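Cytochrome c (Rhodothermus marinus, PDB 3CP5) binds one covalently attached heme c and probably carries electrons between redox partners. Local coordinates at residues E11-A15 against G68-I72; V75-N80 against M100-S106; R54-P58 against E95-M99; L60-K65 against L117-A121. All blocks are in the same frame, centred on the assembly; numbering follows the deposited sequence. Where two conformers were deposited one is given.

Contact 1: E11-A15 against G68-I72; sequences EALAA and GPVYI. With HEC (heme c), chain C.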
# COMPACT_ATOMS: atom_id res chain seq x y z
N GLU A 11 -6.29 -9.05 7.45
CA GLU A 11 -7.11 -8.19 6.61
C GLU A 11 -8.38 -7.71 7.31
O GLU A 11 -8.80 -6.57 7.14
CB GLU A 11 -7.44 -8.92 5.32
CG GLU A 11 -8.22 -8.16 4.28
CD GLU A 11 -7.47 -7.13 3.48
OE1 GLU A 11 -8.00 -6.77 2.40
OE2 GLU A 11 -6.37 -6.66 3.85
N ALA A 12 -8.98 -8.57 8.10
CA ALA A 12 -10.09 -8.19 8.96
C ALA A 12 -9.69 -7.08 9.92
O ALA A 12 -10.42 -6.09 10.05
CB ALA A 12 -10.65 -9.36 9.72
N LEU A 13 -8.53 -7.16 10.53
CA LEU A 13 -8.04 -6.09 11.42
C LEU A 13 -7.86 -4.77 10.69
O LEU A 13 -8.22 -3.70 11.14
CB LEU A 13 -6.74 -6.45 12.10
CG LEU A 13 -6.19 -5.40 13.05
CD1 LEU A 13 -7.26 -5.00 14.09
CD2 LEU A 13 -5.03 -6.07 13.79
N ALA A 14 -7.26 -4.85 9.49
CA ALA A 14 -7.11 -3.63 8.69
C ALA A 14 -8.46 -2.99 8.38
O ALA A 14 -8.57 -1.76 8.41
CB ALA A 14 -6.41 -3.88 7.39
N ALA A 15 -9.45 -3.80 8.08
CA ALA A 15 -10.79 -3.25 7.75
C ALA A 15 -11.38 -2.60 9.00
O ALA A 15 -12.02 -1.56 8.91
CB ALA A 15 -11.66 -4.34 7.16
N GLY A 68 -3.53 -8.21 1.88
CA GLY A 68 -4.78 -7.88 1.25
C GLY A 68 -4.89 -6.42 0.86
O GLY A 68 -4.14 -5.55 1.32
N PRO A 69 -5.83 -6.14 -0.03
CA PRO A 69 -5.97 -4.77 -0.55
C PRO A 69 -6.43 -3.75 0.47
O PRO A 69 -6.04 -2.57 0.38
CB PRO A 69 -6.95 -4.97 -1.71
CG PRO A 69 -7.79 -6.13 -1.32
CD PRO A 69 -6.75 -7.08 -0.75
N VAL A 70 -7.24 -4.13 1.44
CA VAL A 70 -7.71 -3.19 2.45
C VAL A 70 -6.53 -2.82 3.33
O VAL A 70 -6.36 -1.61 3.65
CB VAL A 70 -8.90 -3.76 3.21
CG1 VAL A 70 -9.29 -2.81 4.32
CG2 VAL A 70 -10.06 -4.02 2.25
N TYR A 71 -5.70 -3.75 3.75
CA TYR A 71 -4.46 -3.39 4.43
C TYR A 71 -3.63 -2.40 3.64
O TYR A 71 -3.16 -1.42 4.19
CB TYR A 71 -3.66 -4.66 4.75
CG TYR A 71 -2.28 -4.46 5.34
CD1 TYR A 71 -2.07 -4.41 6.71
CD2 TYR A 71 -1.16 -4.31 4.53
CE1 TYR A 71 -0.80 -4.22 7.21
CE2 TYR A 71 0.12 -4.14 5.00
CZ TYR A 71 0.29 -4.10 6.36
OH TYR A 71 1.57 -3.92 6.86
N ILE A 72 -3.39 -2.68 2.37
CA ILE A 72 -2.51 -1.81 1.62
C ILE A 72 -3.10 -0.41 1.49
O ILE A 72 -2.39 0.57 1.64
CB ILE A 72 -2.24 -2.43 0.25
CG1 ILE A 72 -1.45 -3.75 0.37
CG2 ILE A 72 -1.50 -1.47 -0.69
CD1 ILE A 72 -1.47 -4.60 -0.89
FE HEC C . 5.57 2.96 2.87
CHA HEC C . 5.68 0.23 4.93
CHB HEC C . 3.25 1.42 0.90
CHC HEC C . 5.24 5.85 1.04
CHD HEC C . 8.26 4.27 4.45
NA HEC C . 4.68 1.18 2.90
C1A HEC C . 4.79 0.18 3.86
C2A HEC C . 3.84 -0.87 3.57
C3A HEC C . 3.19 -0.56 2.44
C4A HEC C . 3.70 0.75 2.04
CMA HEC C . 2.10 -1.36 1.70
CAA HEC C . 3.71 -2.22 4.31
CBA HEC C . 4.56 -3.33 3.70
CGA HEC C . 4.26 -4.70 4.26
O1A HEC C . 5.09 -5.63 3.99
O2A HEC C . 3.20 -4.87 4.92
NB HEC C . 4.52 3.52 1.26
C1B HEC C . 3.71 2.68 0.52
C2B HEC C . 3.17 3.42 -0.59
C3B HEC C . 3.64 4.70 -0.54
C4B HEC C . 4.49 4.75 0.63
CMB HEC C . 2.24 2.77 -1.64
CAB HEC C . 3.23 5.90 -1.41
CBB HEC C . 1.84 6.18 -1.38
NC HEC C . 6.50 4.73 2.82
C1C HEC C . 6.22 5.84 2.02
C2C HEC C . 7.14 6.91 2.30
C3C HEC C . 8.00 6.49 3.24
C4C HEC C . 7.64 5.12 3.53
CMC HEC C . 7.22 8.16 1.43
CAC HEC C . 9.32 7.15 3.73
CBC HEC C . 9.13 8.44 4.28
ND HEC C . 6.71 2.36 4.39
C1D HEC C . 7.81 3.04 4.90
C2D HEC C . 8.41 2.26 5.98
C3D HEC C . 7.62 1.20 6.17
C4D HEC C . 6.61 1.23 5.13
CMD HEC C . 9.66 2.78 6.75
CAD HEC C . 7.68 0.11 7.26
CBD HEC C . 6.77 0.51 8.44
CGD HEC C . 7.27 1.79 9.06
O1D HEC C . 6.53 2.81 9.06
O2D HEC C . 8.47 1.74 9.53
O HOH W 1 -3.93 -8.15 4.76

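Contact 2: V75-N80 against M100-S106; sequences VMLNPN and MTDMALS. With HEC (heme c), chain C.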
# COMPACT_ATOMS: atom_id res chain seq x y z
N VAL A 75 -2.71 1.45 4.97
CA VAL A 75 -1.32 1.87 5.21
C VAL A 75 -1.07 3.19 4.48
O VAL A 75 -0.49 4.12 5.04
CB VAL A 75 -0.31 0.78 4.79
CG1 VAL A 75 1.09 1.36 4.78
CG2 VAL A 75 -0.36 -0.42 5.74
N MET A 76 -1.51 3.31 3.21
CA MET A 76 -1.36 4.56 2.46
C MET A 76 -2.14 5.74 3.03
O MET A 76 -1.62 6.87 3.11
CB MET A 76 -1.78 4.35 0.97
CG MET A 76 -0.80 3.55 0.14
SD MET A 76 -1.33 3.67 -1.60
CE MET A 76 -2.15 2.11 -1.86
N LEU A 77 -3.40 5.49 3.40
CA LEU A 77 -4.31 6.53 3.80
C LEU A 77 -4.23 6.92 5.28
O LEU A 77 -4.58 8.07 5.60
CB LEU A 77 -5.74 6.14 3.45
CG LEU A 77 -5.97 6.04 1.95
CD1 LEU A 77 -7.29 5.29 1.67
CD2 LEU A 77 -6.04 7.40 1.31
N ASN A 78 -3.80 5.96 6.11
CA ASN A 78 -3.80 6.05 7.57
C ASN A 78 -2.61 5.35 8.17
O ASN A 78 -2.74 4.45 9.00
CB ASN A 78 -5.13 5.46 8.10
CG ASN A 78 -5.33 5.64 9.57
OD1 ASN A 78 -4.75 6.50 10.22
ND2 ASN A 78 -6.25 4.82 10.06
N PRO A 79 -1.39 5.72 7.74
CA PRO A 79 -0.24 4.97 8.22
C PRO A 79 -0.09 5.07 9.74
O PRO A 79 0.31 4.17 10.47
CB PRO A 79 0.94 5.63 7.48
CG PRO A 79 0.44 7.01 7.20
CD PRO A 79 -1.01 6.78 6.82
N ASN A 80 -0.42 6.21 10.36
CA ASN A 80 -0.30 6.39 11.81
C ASN A 80 -1.25 5.47 12.56
O ASN A 80 -0.91 4.82 13.57
CB ASN A 80 -0.51 7.86 12.18
CG ASN A 80 0.42 8.82 11.45
OD1 ASN A 80 0.02 9.82 10.83
ND2 ASN A 80 1.72 8.50 11.55
N MET A 100 6.45 5.71 8.29
CA MET A 100 5.62 6.20 7.21
C MET A 100 4.65 7.22 7.77
O MET A 100 4.12 6.94 8.86
CB MET A 100 4.91 5.02 6.59
CG MET A 100 4.46 5.23 5.22
SD MET A 100 3.97 3.69 4.41
CE MET A 100 2.67 4.51 3.41
N THR A 101 4.40 8.36 7.16
CA THR A 101 3.50 9.36 7.75
C THR A 101 2.48 9.85 6.74
O THR A 101 2.62 9.57 5.55
CB THR A 101 4.20 10.62 8.30
OG1 THR A 101 4.96 11.21 7.25
CG2 THR A 101 5.12 10.24 9.45
N ASP A 102 1.49 10.53 7.28
CA ASP A 102 0.41 11.03 6.44
C ASP A 102 0.92 11.88 5.28
O ASP A 102 1.77 12.74 5.42
CB ASP A 102 -0.58 11.85 7.28
CG ASP A 102 -1.80 12.37 6.53
OD1 ASP A 102 -2.06 11.99 5.39
OD2 ASP A 102 -2.57 13.19 7.11
N MET A 103 0.40 11.58 4.10
CA MET A 103 0.71 12.26 2.83
C MET A 103 -0.42 13.01 2.21
O MET A 103 -0.36 13.53 1.11
CB MET A 103 1.26 11.22 1.84
CG MET A 103 2.58 10.65 2.26
SD MET A 103 2.96 9.07 1.46
CE MET A 103 1.77 8.06 2.39
N ALA A 104 -1.54 13.11 2.94
CA ALA A 104 -2.74 13.80 2.50
C ALA A 104 -3.25 13.19 1.20
O ALA A 104 -3.75 13.84 0.27
CB ALA A 104 -2.58 15.33 2.43
N LEU A 105 -3.20 11.87 1.13
CA LEU A 105 -3.74 11.13 -0.01
C LEU A 105 -5.25 10.92 0.10
O LEU A 105 -5.80 10.77 1.18
CB LEU A 105 -3.12 9.71 -0.06
CG LEU A 105 -1.73 9.62 -0.66
CD1 LEU A 105 -1.10 8.32 -0.22
CD2 LEU A 105 -1.66 9.89 -2.12
N SER A 106 -5.92 10.97 -1.06
CA SER A 106 -7.33 10.62 -1.18
C SER A 106 -7.53 9.16 -1.52
O SER A 106 -6.61 8.55 -2.05
CB SER A 106 -7.98 11.44 -2.29
OG SER A 106 -7.68 10.87 -3.56
FE HEC C . 5.57 2.96 2.87
CHA HEC C . 5.68 0.23 4.93
CHB HEC C . 3.25 1.42 0.90
CHC HEC C . 5.24 5.85 1.04
CHD HEC C . 8.26 4.27 4.45
NA HEC C . 4.68 1.18 2.90
C1A HEC C . 4.79 0.18 3.86
C2A HEC C . 3.84 -0.87 3.57
C3A HEC C . 3.19 -0.56 2.44
C4A HEC C . 3.70 0.75 2.04
CMA HEC C . 2.10 -1.36 1.70
CAA HEC C . 3.71 -2.22 4.31
CBA HEC C . 4.56 -3.33 3.70
CGA HEC C . 4.26 -4.70 4.26
O1A HEC C . 5.09 -5.63 3.99
O2A HEC C . 3.20 -4.87 4.92
NB HEC C . 4.52 3.52 1.26
C1B HEC C . 3.71 2.68 0.52
C2B HEC C . 3.17 3.42 -0.59
C3B HEC C . 3.64 4.70 -0.54
C4B HEC C . 4.49 4.75 0.63
CMB HEC C . 2.24 2.77 -1.64
CAB HEC C . 3.23 5.90 -1.41
CBB HEC C . 1.84 6.18 -1.38
NC HEC C . 6.50 4.73 2.82
C1C HEC C . 6.22 5.84 2.02
C2C HEC C . 7.14 6.91 2.30
C3C HEC C . 8.00 6.49 3.24
C4C HEC C . 7.64 5.12 3.53
CMC HEC C . 7.22 8.16 1.43
CAC HEC C . 9.32 7.15 3.73
CBC HEC C . 9.13 8.44 4.28
ND HEC C . 6.71 2.36 4.39
C1D HEC C . 7.81 3.04 4.90
C2D HEC C . 8.41 2.26 5.98
C3D HEC C . 7.62 1.20 6.17
C4D HEC C . 6.61 1.23 5.13
CMD HEC C . 9.66 2.78 6.75
CAD HEC C . 7.68 0.11 7.26
CBD HEC C . 6.77 0.51 8.44
CGD HEC C . 7.27 1.79 9.06
O1D HEC C . 6.53 2.81 9.06
O2D HEC C . 8.47 1.74 9.53
O HOH W 2 -1.77 9.66 3.45
O HOH W 3 -4.09 10.07 3.80

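Contact 3: R54-P58 against E95-M99; sequences RFIGP and EYGTM. With HEC (heme c), chain C.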
# COMPACT_ATOMS: atom_id res chain seq x y z
N ARG A 54 14.95 -3.81 -0.44
CA ARG A 54 14.74 -2.92 0.69
C ARG A 54 15.42 -1.59 0.41
O ARG A 54 16.44 -1.51 -0.28
CB ARG A 54 15.37 -3.48 1.97
CG ARG A 54 14.95 -4.86 2.30
CD ARG A 54 15.43 -5.35 3.66
NE ARG A 54 14.33 -6.16 4.17
CZ ARG A 54 14.27 -7.43 4.48
NH1 ARG A 54 15.33 -8.22 4.37
NH2 ARG A 54 13.12 -7.95 4.92
N PHE A 55 14.83 -0.55 0.96
CA PHE A 55 15.40 0.80 0.90
C PHE A 55 15.15 1.51 2.23
O PHE A 55 15.56 0.99 3.26
CB PHE A 55 14.81 1.52 -0.32
CG PHE A 55 15.51 2.80 -0.70
CD1 PHE A 55 16.90 2.76 -0.96
CD2 PHE A 55 14.88 4.00 -0.82
CE1 PHE A 55 17.59 3.92 -1.29
CE2 PHE A 55 15.60 5.16 -1.11
CZ PHE A 55 16.94 5.12 -1.34
N ILE A 56 14.46 2.62 2.30
CA ILE A 56 14.06 3.18 3.59
C ILE A 56 12.94 2.35 4.16
O ILE A 56 12.91 2.09 5.36
CB ILE A 56 13.70 4.67 3.46
CG1 ILE A 56 14.93 5.49 3.09
CG2 ILE A 56 12.99 5.19 4.71
CD1 ILE A 56 14.69 6.90 2.60
N GLY A 57 12.06 1.88 3.29
CA GLY A 57 11.03 0.93 3.68
C GLY A 57 11.18 -0.38 2.92
O GLY A 57 12.09 -0.53 2.08
N PRO A 58 10.30 -1.34 3.17
CA PRO A 58 10.39 -2.64 2.49
C PRO A 58 10.14 -2.63 0.99
O PRO A 58 9.50 -1.73 0.45
CB PRO A 58 9.32 -3.47 3.19
CG PRO A 58 8.40 -2.51 3.85
CD PRO A 58 9.23 -1.28 4.15
N GLU A 95 11.54 -3.08 12.72
CA GLU A 95 12.59 -3.43 11.78
C GLU A 95 13.23 -2.27 11.06
O GLU A 95 14.47 -2.30 10.86
CB GLU A 95 12.01 -4.42 10.76
CG GLU A 95 12.97 -4.96 9.74
CD GLU A 95 12.40 -5.99 8.78
OE1 GLU A 95 11.27 -6.45 9.04
OE2 GLU A 95 13.07 -6.35 7.80
N TYR A 96 12.47 -1.30 10.61
CA TYR A 96 12.92 -0.27 9.70
C TYR A 96 13.29 1.00 10.39
O TYR A 96 14.08 1.78 9.84
CB TYR A 96 11.87 -0.02 8.61
CG TYR A 96 11.98 -1.13 7.57
CD1 TYR A 96 12.84 -1.07 6.49
CD2 TYR A 96 11.24 -2.30 7.69
CE1 TYR A 96 12.93 -2.10 5.57
CE2 TYR A 96 11.35 -3.33 6.76
CZ TYR A 96 12.19 -3.24 5.68
OH TYR A 96 12.33 -4.25 4.76
N GLY A 97 12.72 1.24 11.55
CA GLY A 97 13.09 2.37 12.41
C GLY A 97 12.37 3.65 12.10
O GLY A 97 11.70 4.32 12.90
N THR A 98 12.47 4.11 10.88
CA THR A 98 11.68 5.30 10.51
C THR A 98 10.21 4.95 10.30
O THR A 98 9.83 3.79 10.15
CB THR A 98 12.33 5.89 9.26
OG1 THR A 98 12.16 4.96 8.21
CG2 THR A 98 13.80 6.14 9.55
N MET A 99 9.37 6.01 10.28
CA MET A 99 7.93 5.81 10.14
C MET A 99 7.41 6.41 8.84
O MET A 99 7.82 7.45 8.35
CB MET A 99 7.19 6.38 11.36
CG MET A 99 7.58 5.79 12.72
SD MET A 99 6.44 6.26 14.00
CE MET A 99 6.45 8.06 13.90
FE HEC C . 5.57 2.96 2.87
CHA HEC C . 5.68 0.23 4.93
CHB HEC C . 3.25 1.42 0.90
CHC HEC C . 5.24 5.85 1.04
CHD HEC C . 8.26 4.27 4.45
NA HEC C . 4.68 1.18 2.90
C1A HEC C . 4.79 0.18 3.86
C2A HEC C . 3.84 -0.87 3.57
C3A HEC C . 3.19 -0.56 2.44
C4A HEC C . 3.70 0.75 2.04
CMA HEC C . 2.10 -1.36 1.70
CAA HEC C . 3.71 -2.22 4.31
CBA HEC C . 4.56 -3.33 3.70
CGA HEC C . 4.26 -4.70 4.26
O1A HEC C . 5.09 -5.63 3.99
O2A HEC C . 3.20 -4.87 4.92
NB HEC C . 4.52 3.52 1.26
C1B HEC C . 3.71 2.68 0.52
C2B HEC C . 3.17 3.42 -0.59
C3B HEC C . 3.64 4.70 -0.54
C4B HEC C . 4.49 4.75 0.63
CMB HEC C . 2.24 2.77 -1.64
CAB HEC C . 3.23 5.90 -1.41
CBB HEC C . 1.84 6.18 -1.38
NC HEC C . 6.50 4.73 2.82
C1C HEC C . 6.22 5.84 2.02
C2C HEC C . 7.14 6.91 2.30
C3C HEC C . 8.00 6.49 3.24
C4C HEC C . 7.64 5.12 3.53
CMC HEC C . 7.22 8.16 1.43
CAC HEC C . 9.32 7.15 3.73
CBC HEC C . 9.13 8.44 4.28
ND HEC C . 6.71 2.36 4.39
C1D HEC C . 7.81 3.04 4.90
C2D HEC C . 8.41 2.26 5.98
C3D HEC C . 7.62 1.20 6.17
C4D HEC C . 6.61 1.23 5.13
CMD HEC C . 9.66 2.78 6.75
CAD HEC C . 7.68 0.11 7.26
CBD HEC C . 6.77 0.51 8.44
CGD HEC C . 7.27 1.79 9.06
O1D HEC C . 6.53 2.81 9.06
O2D HEC C . 8.47 1.74 9.53
O HOH W 4 14.10 3.23 7.44

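Contact 4: L60-K65 against L117-A121; sequences LRDVTK and LRQVA. With HEC (heme c), chain C.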
# COMPACT_ATOMS: atom_id res chain seq x y z
N LEU A 60 8.30 -3.57 -2.40
CA LEU A 60 6.89 -3.61 -2.65
C LEU A 60 6.39 -4.44 -3.81
O LEU A 60 5.16 -4.56 -3.94
CB LEU A 60 6.23 -2.22 -2.69
CG LEU A 60 6.36 -1.38 -1.41
CD1 LEU A 60 5.73 -0.01 -1.63
CD2 LEU A 60 5.75 -2.07 -0.19
N ARG A 61 7.19 -4.97 -4.71
CA ARG A 61 6.66 -5.62 -5.89
C ARG A 61 5.63 -6.71 -5.57
O ARG A 61 4.63 -6.84 -6.27
CB ARG A 61 7.72 -6.27 -6.79
CG ARG A 61 7.05 -6.70 -8.13
CD ARG A 61 8.06 -7.40 -9.00
NE ARG A 61 9.06 -6.49 -9.51
CZ ARG A 61 8.88 -5.66 -10.52
NH1 ARG A 61 7.75 -5.57 -11.19
NH2 ARG A 61 9.89 -4.87 -10.91
N ASP A 62 5.92 -7.46 -4.50
CA ASP A 62 4.99 -8.55 -4.19
C ASP A 62 4.08 -8.21 -3.04
O ASP A 62 3.43 -9.15 -2.52
CB ASP A 62 5.74 -9.86 -4.01
CG ASP A 62 6.19 -10.38 -5.39
OD1 ASP A 62 5.69 -10.16 -6.52
OD2 ASP A 62 7.18 -11.12 -5.34
N VAL A 63 3.87 -6.96 -2.70
CA VAL A 63 2.99 -6.64 -1.53
C VAL A 63 1.57 -7.11 -1.74
O VAL A 63 0.94 -7.55 -0.76
CB VAL A 63 3.09 -5.17 -1.15
CG1 VAL A 63 2.36 -4.23 -2.10
CG2 VAL A 63 2.59 -5.00 0.28
N THR A 64 1.02 -7.06 -2.96
CA THR A 64 -0.33 -7.57 -3.20
C THR A 64 -0.42 -9.11 -3.16
O THR A 64 -1.55 -9.63 -3.13
CB THR A 64 -0.93 -7.06 -4.51
OG1 THR A 64 -0.12 -7.47 -5.63
CG2 THR A 64 -1.06 -5.54 -4.44
N LYS A 65 0.70 -9.83 -3.13
CA LYS A 65 0.71 -11.27 -2.98
C LYS A 65 0.81 -11.68 -1.53
O LYS A 65 0.50 -12.79 -1.15
CB LYS A 65 1.88 -11.92 -3.76
CG LYS A 65 1.82 -11.67 -5.25
CD LYS A 65 2.96 -12.39 -5.92
CE LYS A 65 2.88 -12.28 -7.42
NZ LYS A 65 3.39 -13.57 -8.02
N LEU A 117 0.33 -1.44 -8.11
CA LEU A 117 0.92 -2.54 -7.35
C LEU A 117 0.45 -3.91 -7.82
O LEU A 117 1.21 -4.86 -7.91
CB LEU A 117 0.75 -2.33 -5.85
CG LEU A 117 1.48 -1.13 -5.25
CD1 LEU A 117 1.01 -0.88 -3.83
CD2 LEU A 117 2.98 -1.34 -5.25
N ARG A 118 -0.82 -4.08 -8.21
CA ARG A 118 -1.32 -5.31 -8.83
C ARG A 118 -0.59 -5.57 -10.15
O ARG A 118 -0.21 -6.70 -10.47
CB ARG A 118 -2.83 -5.23 -9.07
CG ARG A 118 -3.66 -5.12 -7.79
CD ARG A 118 -5.15 -4.93 -8.09
NE ARG A 118 -5.79 -6.10 -8.70
CZ ARG A 118 -6.71 -6.19 -9.63
NH1 ARG A 118 -7.25 -5.14 -10.25
NH2 ARG A 118 -7.18 -7.35 -10.04
N GLN A 119 -0.34 -4.51 -10.93
CA GLN A 119 0.34 -4.64 -12.18
C GLN A 119 1.80 -5.05 -12.05
O GLN A 119 2.27 -5.94 -12.77
CB GLN A 119 0.27 -3.33 -12.98
CG GLN A 119 0.88 -3.45 -14.39
CD GLN A 119 0.11 -4.39 -15.27
OE1 GLN A 119 -1.07 -4.16 -15.55
NE2 GLN A 119 0.76 -5.45 -15.74
N VAL A 120 2.55 -4.44 -11.16
CA VAL A 120 3.95 -4.81 -11.02
C VAL A 120 4.12 -6.22 -10.48
O VAL A 120 5.11 -6.87 -10.82
CB VAL A 120 4.75 -3.79 -10.20
CG1 VAL A 120 4.71 -2.40 -10.82
CG2 VAL A 120 4.28 -3.69 -8.78
N ALA A 121 3.16 -6.72 -9.70
CA ALA A 121 3.19 -8.12 -9.25
C ALA A 121 3.03 -9.06 -10.44
O ALA A 121 3.62 -10.10 -10.46
CB ALA A 121 2.11 -8.39 -8.19
FE HEC C . 5.57 2.96 2.87
CHA HEC C . 5.68 0.23 4.93
CHB HEC C . 3.25 1.42 0.90
CHC HEC C . 5.24 5.85 1.04
CHD HEC C . 8.26 4.27 4.45
NA HEC C . 4.68 1.18 2.90
C1A HEC C . 4.79 0.18 3.86
C2A HEC C . 3.84 -0.87 3.57
C3A HEC C . 3.19 -0.56 2.44
C4A HEC C . 3.70 0.75 2.04
CMA HEC C . 2.10 -1.36 1.70
CAA HEC C . 3.71 -2.22 4.31
CBA HEC C . 4.56 -3.33 3.70
CGA HEC C . 4.26 -4.70 4.26
O1A HEC C . 5.09 -5.63 3.99
O2A HEC C . 3.20 -4.87 4.92
NB HEC C . 4.52 3.52 1.26
C1B HEC C . 3.71 2.68 0.52
C2B HEC C . 3.17 3.42 -0.59
C3B HEC C . 3.64 4.70 -0.54
C4B HEC C . 4.49 4.75 0.63
CMB HEC C . 2.24 2.77 -1.64
CAB HEC C . 3.23 5.90 -1.41
CBB HEC C . 1.84 6.18 -1.38
NC HEC C . 6.50 4.73 2.82
C1C HEC C . 6.22 5.84 2.02
C2C HEC C . 7.14 6.91 2.30
C3C HEC C . 8.00 6.49 3.24
C4C HEC C . 7.64 5.12 3.53
CMC HEC C . 7.22 8.16 1.43
CAC HEC C . 9.32 7.15 3.73
CBC HEC C . 9.13 8.44 4.28
ND HEC C . 6.71 2.36 4.39
C1D HEC C . 7.81 3.04 4.90
C2D HEC C . 8.41 2.26 5.98
C3D HEC C . 7.62 1.20 6.17
C4D HEC C . 6.61 1.23 5.13
CMD HEC C . 9.66 2.78 6.75
CAD HEC C . 7.68 0.11 7.26
CBD HEC C . 6.77 0.51 8.44
CGD HEC C . 7.27 1.79 9.06
O1D HEC C . 6.53 2.81 9.06
O2D HEC C . 8.47 1.74 9.53
O HOH W 5 2.19 -5.93 -5.46
O HOH W 6 6.20 -10.61 -9.13
O HOH W 7 3.28 -12.90 -10.83

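Contact 1: E11-A15 against G68-I72
Both carboxylate oxygens of Glu11 are spent on the first turn of the helix that opens at Gly68. Glu11 OE1 accepts from Val70 N at 2.9 Å, approached on the syn side of the carboxylate, while OE2 takes the Tyr71 N-H at 3.0 Å from above the carboxylate plane, the latter bond running nearly straight at 164°. Water 1 adds a third link, donating to Glu11 OE2 and accepting from Gly68 N. The carboxylate gets there through a bent chain: CG stands anti to the backbone N, and the turn at chi2 (75°) swings the acid across Val70 at about a right angle. Gly68, the N-cap residue, lets the acid sit close, with Glu11 OE2 3.3 Å from Gly68 CA; a side chain on this residue would run into Glu11 CD. One turn on, Ala14 CB rests 3.6 Å from Tyr71 CA, and Val70 CG1 lies 4.0 Å from Ala15 CB, so the two helices meet through small groups. An alanine in place of Glu11 would strip the amides of Val70 and Tyr71 of their acceptor and is likely to leave the helix start poorly tied to helix 10-17. Farther out, the Tyr71 ring reaches past Ala14 CB at its edge to the heme, where OH donates to propionate O2A at 2.7 Å; Arg67 bonds the heme as well, and His86 packs edge-to-face with the ring. A carboxylate from helix 10-17 thus accepts two first-turn N-H groups of helix 69-77, whose N-cap residue is Gly68, one of them belonging to the heme-binding Tyr71.

Contact 2: V75-N80 against M100-S106
With chi1 at -158° and chi2 at 167°, the Met100 chain runs out nearly extended past Val75 CG1, which lies 3.7 Å from Met100 SD, and then bends at chi3 so that CE lies over the porphyrin and SD binds the iron at 2.3 Å. Val75 CG1, anti to its own backbone N, also touches heme C3A, the two side chains crossing at about a right angle. The backbone N of Met100 donates to propionate O1D at 3.0 Å, fixing the ligand at its root as well as its sulfur. Behind it the Pro79 ring lies against the loop, its CG 3.5 Å from Thr101 C; Met100 O and Asp102 N are buried here without a polar partner. Further along, Leu105 CD1 touches both Met76 O and heme CBB, and Leu77 CD2 approaches Leu105 O to 3.4 Å. Water 2 bridges Met76 O and Met103 N, and Asp102 OD1 folds back on Ala104 N in an Asx turn. This methionine loop, with His49 as the other axial ligand, leads from helix 87-96 to helix 107-123; it lies along the end of helix 69-77 and the start of helix 79-85, while Met103 and Leu105 also touch Tyr44 of helix 31-44.

Contact 3: R54-P58 against E95-M99
Tyr96 and Pro58 meet ring to ring beside the heme, where the loop that follows the CXXCH heme-attachment motif of this cytochrome c family fold packs on the end of helix 87-96. From Tyr96 CB, which lies 3.9 Å from propionate O2D, the side chain runs along the backbone of the loop. CD1 comes 3.4 Å from Ile56 O, CE1 reaches Gly57 C and Pro58 N, and at the other ring edge CE2 touches Pro58 CD and CB. Pro58 CD stands over the ring centre, 12° off the normal, a CH-pi contact. At the tip, Tyr96 OH accepts from Arg54 NE at 2.8 Å, in the plane of the guanidinium, whose own plane is turned 52° from the ring. The same guanidinium carries Glu95 OE2 over one face, 3.3 Å from NH2, a salt bridge of charges alone. A leucine in place of Tyr96 would probably leave Arg54 NE without its acceptor and Pro58 CD without an aromatic face to lie on. Pro58 also contacts the heme site: its O accepts from ND1 of the axial ligand His49, and its CD packs 3.6 Å from heme C3D. Water 4 stitches the far end of the contact, donating to Ile56 O and to Tyr96 O and accepting from Thr98 OG1, which itself lies 3.6 Å from Ile56 CG2.

Contact 4: L60-K65 against L117-A121
The heme pocket is walled here by Leu60 and Val63, carried on a type I turn from Leu60 to Val63 that the C-terminal helix backs from behind. Leu60 CD1 lies 3.8 Å from heme CHB and Val63 CG2 meets the methyl CMA; away from the heme, Val63 CG1 touches Leu117 CD1 at 4.0 Å, the two side chains crossing obliquely, and Leu60 CB reaches Leu117 CD2. The polar link is made by Arg61. Its CG is anti to the backbone N (chi1 -170°), which sends the chain across Val120, with Arg61 CG 3.3 Å from Val120 O, and the bend at chi3 turns NH1 back to Val120 O at 3.0 Å. This oxygen lies at the guanidinium edge, almost exactly in its plane, although the donor is tilted 31° from the carbonyl plane. NE of Arg61 forms a salt bridge with Asp52, earlier in the same loop. Ala121 CB sits 3.5 Å from both Arg61 O and Thr64 OG1, its small size allowing the turn to come close. Water 5 bridges the interface, donating to Arg61 O and Leu117 O and accepting from Thr64 N, while waters 6 and 7 join Ala121 O to Asp62 OD1 and Lys65 NZ. Around this core, Ile72 of helix 69-77 packs on Val63, Thr64 and Leu117, and Phe41 of helix 31-44 touches Leu60 and Leu117.

In the fold
From the N terminus, helix 10-17 returns to the start of helix 69-77 in contact 1, closing a loop that contains helix 31-44 and the heme-attachment region. Segments 54-58 and 60-65 lie within that loop but find partners later, so contacts 3 and 4 cross contact 1 and each other. Contact 3 ties the loop after helix 31-44 to the end of helix 87-96; contact 4, helix 63-66 and the preceding turn to helix 107-123. Contact 2 follows contact 1 in series, joining the end of helix 69-77 and start of helix 79-85 to the loop before helix 107-123; contact 3 crosses it, whereas contact 4 encloses it. Ile72 links contacts 1 and 4; all touch the heme.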